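Local coordinates for protein o-succinylbenzoate synthase (Synechococcus elongatus, PDB 2OZT) that catalyses the dehydration of 2-succinyl-6-hydroxy-2,4-cyclohexadiene-1-carboxylate to 2-succinylbenzoate, a step on the pathway to phylloquinone, with the help of a divalent metal ion, at residues 125-129 with 130-134; 117-120 with 121-125. All coordinates share one frame; numbering follows the deposited sequence.

After the N-terminal domain, the chain leaves strand 112-114 and turns through Gly117 into helix 120-129. Interaction 2 (117-120 with 121-125) closes the first turns at the N-terminal end of this helix. Interaction 1 (125-129 with 130-134) closes the turn at its other end, from which the chain runs into strand 134-138. The two neither nest nor cross. They follow one another, share Gln125, and have centres about 12 Å apart. Together they frame one helix between two neighbouring parallel strands of the barrel domain. Trp124 in interaction 2 and Trp128 in interaction 1 both rest on Phe135 and Pro159, which ties the helix to the next strand and to the loop after helix 144-157.

Interaction 1: residues 125-129 with 130-134; sequences QQSWQ and RGQTT. With PO4 (phosphate ion), chain B.
Thr133 lays its CG2 methyl over one face of the Trp128 indole. CG2 lies 3.9 Å from the centroid of the six-membered ring, a CH-pi contact offset toward the rim. The indole reaches this place because CG of Trp128 is anti to the backbone N (chi1 -173°). The backbone adds a CA-H...O contact, with Trp128 CA 3.3 Å from Gln132 O. That oxygen is buried and has no hydrogen-bond partner in the model. An alanine in place of Trp128 would probably leave the Thr133 methyl without its ring and open a gap against Pro159, Ala162 and Phe135.

The turn is held by carbonyls near the helix end. Ser127 O accepts Gln132 N at 3.0 Å and Arg130 N at 3.1 Å, from opposite faces of its plane. Gly131 N bonds Trp128 O at 2.8 Å. One water donates to both Ser127 OG and Gln132 OE1, while Gln132 NE2 bonds Ile110 O. On the exposed side Arg130 runs beside Gln126, their flat groups turned 63° apart.

Further out, Thr134 OG1 has O1 and O3 of a phosphate ion in reach, 3.0 Å from O3; its one proton can serve either. Arg165, His294 and Ala295 bind this ion, probably from the crystallisation liquor. Gln132 N to Ser127 O and Gly131 N to Trp128 O make a Schellman motif, with Gly131 (positive phi) as C' residue. The motif ends helix 120-129 before strand 134-138 of the enolase-type barrel.

Interaction 2: residues 117-120 with 121-125; sequences GQAA and LEQWQ
Glu122 and Gln123 both crowd the carbonyl oxygen of Ala119, the tightly packed point of this helix start. Ala119 O takes Glu122 N at 3.0 Å, and two side chains close in on the same atom. CG of Gln123 and CG of Glu122 each come to about 3.2 Å from Ala119 O. Gln123 runs on extended, and its NE2 lies 3.6 Å from Ala119 CB, while its OE1 bonds Gly115 N. Leu121 N closes the turn before, 2.9 Å from Gln118 O, and Ala120 O receives a weak bond from Gln123 N. Ala120 O also faces the edge of the Trp124 indole, in plane with it, 3.4 Å from CD1. One face of that ring has CG of Gln125 over its centre. The Gln125 amide is held by NE2 bonding back to Leu121 O at 3.0 Å.

The solvent side is looser. The Gln118 and Glu122 side chains are exposed there. With chi1 at 67°, Glu122 turns back along the helix start. A water then bridges Glu122 OE1 to Gln118 O.

On the inner side Ala120 packs on the strands, at Leu114 and Trp137, and Leu121 on the neighbouring helix 144-157. The side chain of Ala120 is about 8 Å from that of Lys138, the predicted proton donor. The short 3-10 segment leads into the helix of a beta-alpha-beta crossover, from strand 112-114 through helix 120-129 to strand 134-138, of the enolase-superfamily barrel.

Interaction 1: residues 125-129 with 130-134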
ATOM      1  N   GLN A 125       8.578  16.550 -13.990  1.00 13.76           N
ATOM      2  CA  GLN A 125       8.977  16.478 -15.396  1.00 14.22           C
ATOM      3  C   GLN A 125       9.699  15.181 -15.768  1.00 14.79           C
ATOM      4  O   GLN A 125       9.363  14.592 -16.799  1.00 14.61           O
ATOM      5  CB  GLN A 125       9.840  17.731 -15.727  1.00 15.05           C
ATOM      6  CG  GLN A 125       9.079  19.078 -15.646  1.00 17.67           C
ATOM      7  CD  GLN A 125       9.127  19.709 -14.265  1.00 17.73           C
ATOM      8  OE1 GLN A 125       9.408  19.059 -13.230  1.00 15.69           O
ATOM      9  NE2 GLN A 125       8.830  21.022 -14.229  1.00 18.32           N
ATOM     10  N   GLN A 126      10.685  14.748 -14.980  1.00 13.84           N
ATOM     11  CA  GLN A 126      11.420  13.535 -15.333  1.00 15.10           C
ATOM     12  C   GLN A 126      10.491  12.352 -15.236  1.00 15.80           C
ATOM     13  O   GLN A 126      10.559  11.451 -16.084  1.00 15.24           O
ATOM     14  CB  GLN A 126      12.628  13.391 -14.402  1.00 15.81           C
ATOM     15  CG  GLN A 126      13.462  12.156 -14.648  1.00 20.29           C
ATOM     16  CD  GLN A 126      14.396  12.280 -15.847  1.00 27.54           C
ATOM     17  OE1 GLN A 126      14.483  13.328 -16.496  1.00 28.26           O
ATOM     18  NE2 GLN A 126      15.109  11.199 -16.134  1.00 30.46           N
ATOM     19  N   SER A 127       9.603  12.324 -14.232  1.00 13.91           N
ATOM     20  CA  SER A 127       8.642  11.226 -14.137  1.00 13.69           C
ATOM     21  C   SER A 127       7.672  11.191 -15.320  1.00 13.25           C
ATOM     22  O   SER A 127       7.418  10.126 -15.903  1.00 14.66           O
ATOM     23  CB  SER A 127       7.852  11.282 -12.827  1.00 13.37           C
ATOM     24  OG  SER A 127       8.738  11.162 -11.739  1.00 15.42           O
ATOM     25  N   TRP A 128       7.149  12.342 -15.719  1.00 13.17           N
ATOM     26  CA  TRP A 128       6.302  12.451 -16.904  1.00 13.22           C
ATOM     27  C   TRP A 128       7.046  11.935 -18.138  1.00 14.80           C
ATOM     28  O   TRP A 128       6.495  11.155 -18.954  1.00 14.12           O
ATOM     29  CB  TRP A 128       5.872  13.914 -17.067  1.00 14.32           C
ATOM     30  CG  TRP A 128       4.867  14.076 -18.174  1.00 13.49           C
ATOM     31  CD1 TRP A 128       5.156  14.261 -19.511  1.00 14.45           C
ATOM     32  CD2 TRP A 128       3.446  13.998 -18.084  1.00 13.46           C
ATOM     33  NE1 TRP A 128       3.998  14.343 -20.236  1.00 15.01           N
ATOM     34  CE2 TRP A 128       2.925  14.193 -19.387  1.00 14.44           C
ATOM     35  CE3 TRP A 128       2.539  13.865 -17.016  1.00 15.28           C
ATOM     36  CZ2 TRP A 128       1.545  14.209 -19.650  1.00 16.60           C
ATOM     37  CZ3 TRP A 128       1.184  13.860 -17.279  1.00 15.80           C
ATOM     38  CH2 TRP A 128       0.688  14.058 -18.585  1.00 15.35           C
ATOM     39  N   GLN A 129       8.290  12.358 -18.269  1.00 14.21           N
ATOM     40  CA  GLN A 129       9.072  11.958 -19.455  1.00 15.51           C
ATOM     41  C   GLN A 129       9.425  10.485 -19.486  1.00 16.09           C
ATOM     42  O   GLN A 129       9.887  10.001 -20.553  1.00 16.44           O
ATOM     43  CB  GLN A 129      10.315  12.871 -19.583  1.00 16.62           C
ATOM     44  CG  GLN A 129       9.914  14.310 -19.902  1.00 19.39           C
ATOM     45  CD  GLN A 129      11.088  15.259 -19.869  1.00 25.46           C
ATOM     46  OE1 GLN A 129      12.225  14.855 -20.125  1.00 30.49           O
ATOM     47  NE2 GLN A 129      10.815  16.549 -19.600  1.00 23.42           N
ATOM     48  N   ARG A 130       9.224   9.779 -18.362  1.00 16.22           N
ATOM     49  CA  ARG A 130       9.363   8.305 -18.308  1.00 17.01           C
ATOM     50  C   ARG A 130       7.988   7.615 -18.272  1.00 17.00           C
ATOM     51  O   ARG A 130       7.880   6.422 -17.962  1.00 19.16           O
ATOM     52  CB  ARG A 130      10.196   7.897 -17.095  1.00 18.81           C
ATOM     53  CG  ARG A 130      11.607   8.500 -17.058  1.00 23.99           C
ATOM     54  CD  ARG A 130      12.497   8.178 -18.281  1.00 32.47           C
ATOM     55  NE  ARG A 130      13.880   8.633 -18.055  1.00 36.25           N
ATOM     56  CZ  ARG A 130      14.858   7.886 -17.544  1.00 40.43           C
ATOM     57  NH1 ARG A 130      14.648   6.603 -17.231  1.00 38.36           N
ATOM     58  NH2 ARG A 130      16.070   8.419 -17.365  1.00 41.79           N
ATOM     59  N   GLY A 131       6.950   8.364 -18.606  1.00 14.77           N
ATOM     60  CA  GLY A 131       5.611   7.835 -18.852  1.00 13.91           C
ATOM     61  C   GLY A 131       4.682   7.754 -17.657  1.00 14.71           C
ATOM     62  O   GLY A 131       3.592   7.182 -17.775  1.00 15.96           O
ATOM     63  N   GLN A 132       5.069   8.366 -16.528  1.00 14.76           N
ATOM     64  CA  GLN A 132       4.141   8.421 -15.365  1.00 14.64           C
ATOM     65  C   GLN A 132       3.285   9.662 -15.462  1.00 15.53           C
ATOM     66  O   GLN A 132       3.817  10.750 -15.624  1.00 17.32           O
ATOM     67  CB  GLN A 132       4.938   8.391 -14.072  1.00 14.32           C
ATOM     68  CG  GLN A 132       5.727   7.098 -13.910  1.00 15.25           C
ATOM     69  CD  GLN A 132       6.560   7.152 -12.694  1.00 19.75           C
ATOM     70  OE1 GLN A 132       7.712   7.624 -12.714  1.00 22.40           O
ATOM     71  NE2 GLN A 132       6.003   6.671 -11.607  1.00 18.82           N
ATOM     72  N   THR A 133       1.973   9.496 -15.324  1.00 14.67           N
ATOM     73  CA  THR A 133       1.031  10.584 -15.590  1.00 15.23           C
ATOM     74  C   THR A 133       0.147  10.866 -14.387  1.00 15.06           C
ATOM     75  O   THR A 133      -0.633  11.822 -14.416  1.00 15.28           O
ATOM     76  CB  THR A 133       0.174  10.313 -16.852  1.00 15.74           C
ATOM     77  OG1 THR A 133      -0.511   9.076 -16.684  1.00 18.76           O
ATOM     78  CG2 THR A 133       1.072  10.298 -18.087  1.00 17.87           C
ATOM     79  N   THR A 134       0.283  10.059 -13.326  1.00 13.26           N
ATOM     80  CA  THR A 134      -0.433  10.316 -12.061  1.00 13.77           C
ATOM     81  C   THR A 134       0.611  10.564 -11.015  1.00 13.23           C
ATOM     82  O   THR A 134       1.665   9.899 -10.993  1.00 12.97           O
ATOM     83  CB  THR A 134      -1.251   9.082 -11.651  1.00 15.11           C
ATOM     84  OG1 THR A 134      -2.252   8.865 -12.659  1.00 16.58           O
ATOM     85  CG2 THR A 134      -1.940   9.276 -10.315  1.00 14.49           C
TER
HETATM   86  P   PO4 B 601      -5.387   7.160 -11.967  1.00 26.40           P
HETATM   87  O1  PO4 B 601      -4.148   6.483 -12.463  1.00 27.63           O
HETATM   88  O2  PO4 B 601      -5.428   6.911 -10.500  1.00 25.75           O
HETATM   89  O3  PO4 B 601      -5.237   8.660 -12.231  1.00 27.11           O
HETATM   90  O4  PO4 B 601      -6.760   6.813 -12.512  1.00 25.55           O
HETATM   91  O   HOH W   1       9.236   8.710 -10.913  1.00 40.23           O

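Interaction 2: residues 117-120 with 121-125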
ATOM      1  N   GLY A 117       6.311  20.940  -0.541  1.00 18.90           N
ATOM      2  CA  GLY A 117       6.745  22.276  -0.912  1.00 19.03           C
ATOM      3  C   GLY A 117       6.999  22.510  -2.369  1.00 20.02           C
ATOM      4  O   GLY A 117       6.504  21.781  -3.232  1.00 19.35           O
ATOM      5  N   GLN A 118       7.814  23.523  -2.642  1.00 21.49           N
ATOM      6  CA  GLN A 118       8.033  24.015  -3.973  1.00 22.91           C
ATOM      7  C   GLN A 118       8.717  22.977  -4.860  1.00 21.79           C
ATOM      8  O   GLN A 118       8.684  23.106  -6.095  1.00 22.12           O
ATOM      9  CB  GLN A 118       8.914  25.265  -3.883  1.00 24.93           C
ATOM     10  CG  GLN A 118       8.284  26.477  -4.447  1.00 30.17           C
ATOM     11  CD  GLN A 118       9.027  27.742  -4.053  1.00 36.23           C
ATOM     12  OE1 GLN A 118       9.177  28.059  -2.861  1.00 39.23           O
ATOM     13  NE2 GLN A 118       9.489  28.476  -5.049  1.00 39.41           N
ATOM     14  N   ALA A 119       9.295  21.961  -4.218  1.00 20.95           N
ATOM     15  CA  ALA A 119       9.953  20.809  -4.899  1.00 21.79           C
ATOM     16  C   ALA A 119       9.046  20.206  -5.947  1.00 20.70           C
ATOM     17  O   ALA A 119       9.509  19.758  -7.024  1.00 21.78           O
ATOM     18  CB  ALA A 119      10.335  19.751  -3.914  1.00 22.89           C
ATOM     19  N   ALA A 120       7.756  20.149  -5.647  1.00 17.96           N
ATOM     20  CA  ALA A 120       6.795  19.568  -6.574  1.00 17.14           C
ATOM     21  C   ALA A 120       6.912  20.162  -7.972  1.00 16.73           C
ATOM     22  O   ALA A 120       6.681  19.465  -8.963  1.00 17.86           O
ATOM     23  CB  ALA A 120       5.389  19.711  -6.052  1.00 17.25           C
ATOM     24  N   LEU A 121       7.254  21.460  -8.048  1.00 16.94           N
ATOM     25  CA  LEU A 121       7.225  22.158  -9.318  1.00 16.51           C
ATOM     26  C   LEU A 121       8.392  21.769 -10.233  1.00 17.69           C
ATOM     27  O   LEU A 121       8.349  22.069 -11.417  1.00 19.41           O
ATOM     28  CB  LEU A 121       7.234  23.679  -9.075  1.00 18.03           C
ATOM     29  CG  LEU A 121       6.050  24.197  -8.271  1.00 17.98           C
ATOM     30  CD1 LEU A 121       6.263  25.721  -8.074  1.00 21.36           C
ATOM     31  CD2 LEU A 121       4.756  23.956  -8.997  1.00 18.48           C
ATOM     32  N   GLU A 122       9.383  21.069  -9.681  1.00 17.74           N
ATOM     33  CA  GLU A 122      10.569  20.737 -10.470  1.00 18.33           C
ATOM     34  C   GLU A 122      10.735  19.226 -10.556  1.00 17.31           C
ATOM     35  O   GLU A 122      11.625  18.742 -11.266  1.00 16.01           O
ATOM     36  CB  GLU A 122      11.850  21.360  -9.877  1.00 19.69           C
ATOM     37  CG  GLU A 122      12.219  20.762  -8.509  1.00 23.45           C
ATOM     38  CD  GLU A 122      12.992  21.692  -7.568  1.00 29.74           C
ATOM     39  OE1 GLU A 122      13.043  22.921  -7.809  1.00 35.71           O
ATOM     40  OE2 GLU A 122      13.482  21.191  -6.538  1.00 31.59           O
ATOM     41  N   GLN A 123       9.873  18.476  -9.866  1.00 16.42           N
ATOM     42  CA  GLN A 123      10.056  17.017  -9.778  1.00 15.44           C
ATOM     43  C   GLN A 123       9.124  16.188 -10.655  1.00 15.52           C
ATOM     44  O   GLN A 123       9.317  14.970 -10.753  1.00 16.22           O
ATOM     45  CB  GLN A 123       9.881  16.516  -8.340  1.00 16.35           C
ATOM     46  CG  GLN A 123      11.017  16.926  -7.405  1.00 17.23           C
ATOM     47  CD  GLN A 123      10.828  16.402  -5.995  1.00 20.30           C
ATOM     48  OE1 GLN A 123       9.830  15.738  -5.672  1.00 21.40           O
ATOM     49  NE2 GLN A 123      11.792  16.718  -5.123  1.00 23.44           N
ATOM     50  N   TRP A 124       8.145  16.793 -11.287  1.00 14.12           N
ATOM     51  CA  TRP A 124       7.182  15.996 -12.082  1.00 14.06           C
ATOM     52  C   TRP A 124       7.698  15.692 -13.477  1.00 14.29           C
ATOM     53  O   TRP A 124       7.322  14.659 -14.078  1.00 13.84           O
ATOM     54  CB  TRP A 124       5.810  16.710 -12.167  1.00 13.42           C
ATOM     55  CG  TRP A 124       5.785  18.055 -12.863  1.00 14.34           C
ATOM     56  CD1 TRP A 124       5.826  19.286 -12.282  1.00 16.24           C
ATOM     57  CD2 TRP A 124       5.661  18.267 -14.272  1.00 14.10           C
ATOM     58  NE1 TRP A 124       5.729  20.248 -13.255  1.00 15.59           N
ATOM     59  CE2 TRP A 124       5.649  19.650 -14.491  1.00 16.62           C
ATOM     60  CE3 TRP A 124       5.587  17.395 -15.380  1.00 14.53           C
ATOM     61  CZ2 TRP A 124       5.545  20.201 -15.769  1.00 18.55           C
ATOM     62  CZ3 TRP A 124       5.498  17.927 -16.644  1.00 15.22           C
ATOM     63  CH2 TRP A 124       5.476  19.332 -16.832  1.00 16.55           C
ATOM     64  N   GLN A 125       8.578  16.550 -13.990  1.00 13.76           N
ATOM     65  CA  GLN A 125       8.977  16.478 -15.396  1.00 14.22           C
ATOM     66  C   GLN A 125       9.699  15.181 -15.768  1.00 14.79           C
ATOM     67  O   GLN A 125       9.363  14.592 -16.799  1.00 14.61           O
ATOM     68  CB  GLN A 125       9.840  17.731 -15.727  1.00 15.05           C
ATOM     69  CG  GLN A 125       9.079  19.078 -15.646  1.00 17.67           C
ATOM     70  CD  GLN A 125       9.127  19.709 -14.265  1.00 17.73           C
ATOM     71  OE1 GLN A 125       9.408  19.059 -13.230  1.00 15.69           O
ATOM     72  NE2 GLN A 125       8.830  21.022 -14.229  1.00 18.32           N
TER
HETATM   73  O   HOH W   2      10.735  24.431  -7.487  1.00 39.25           O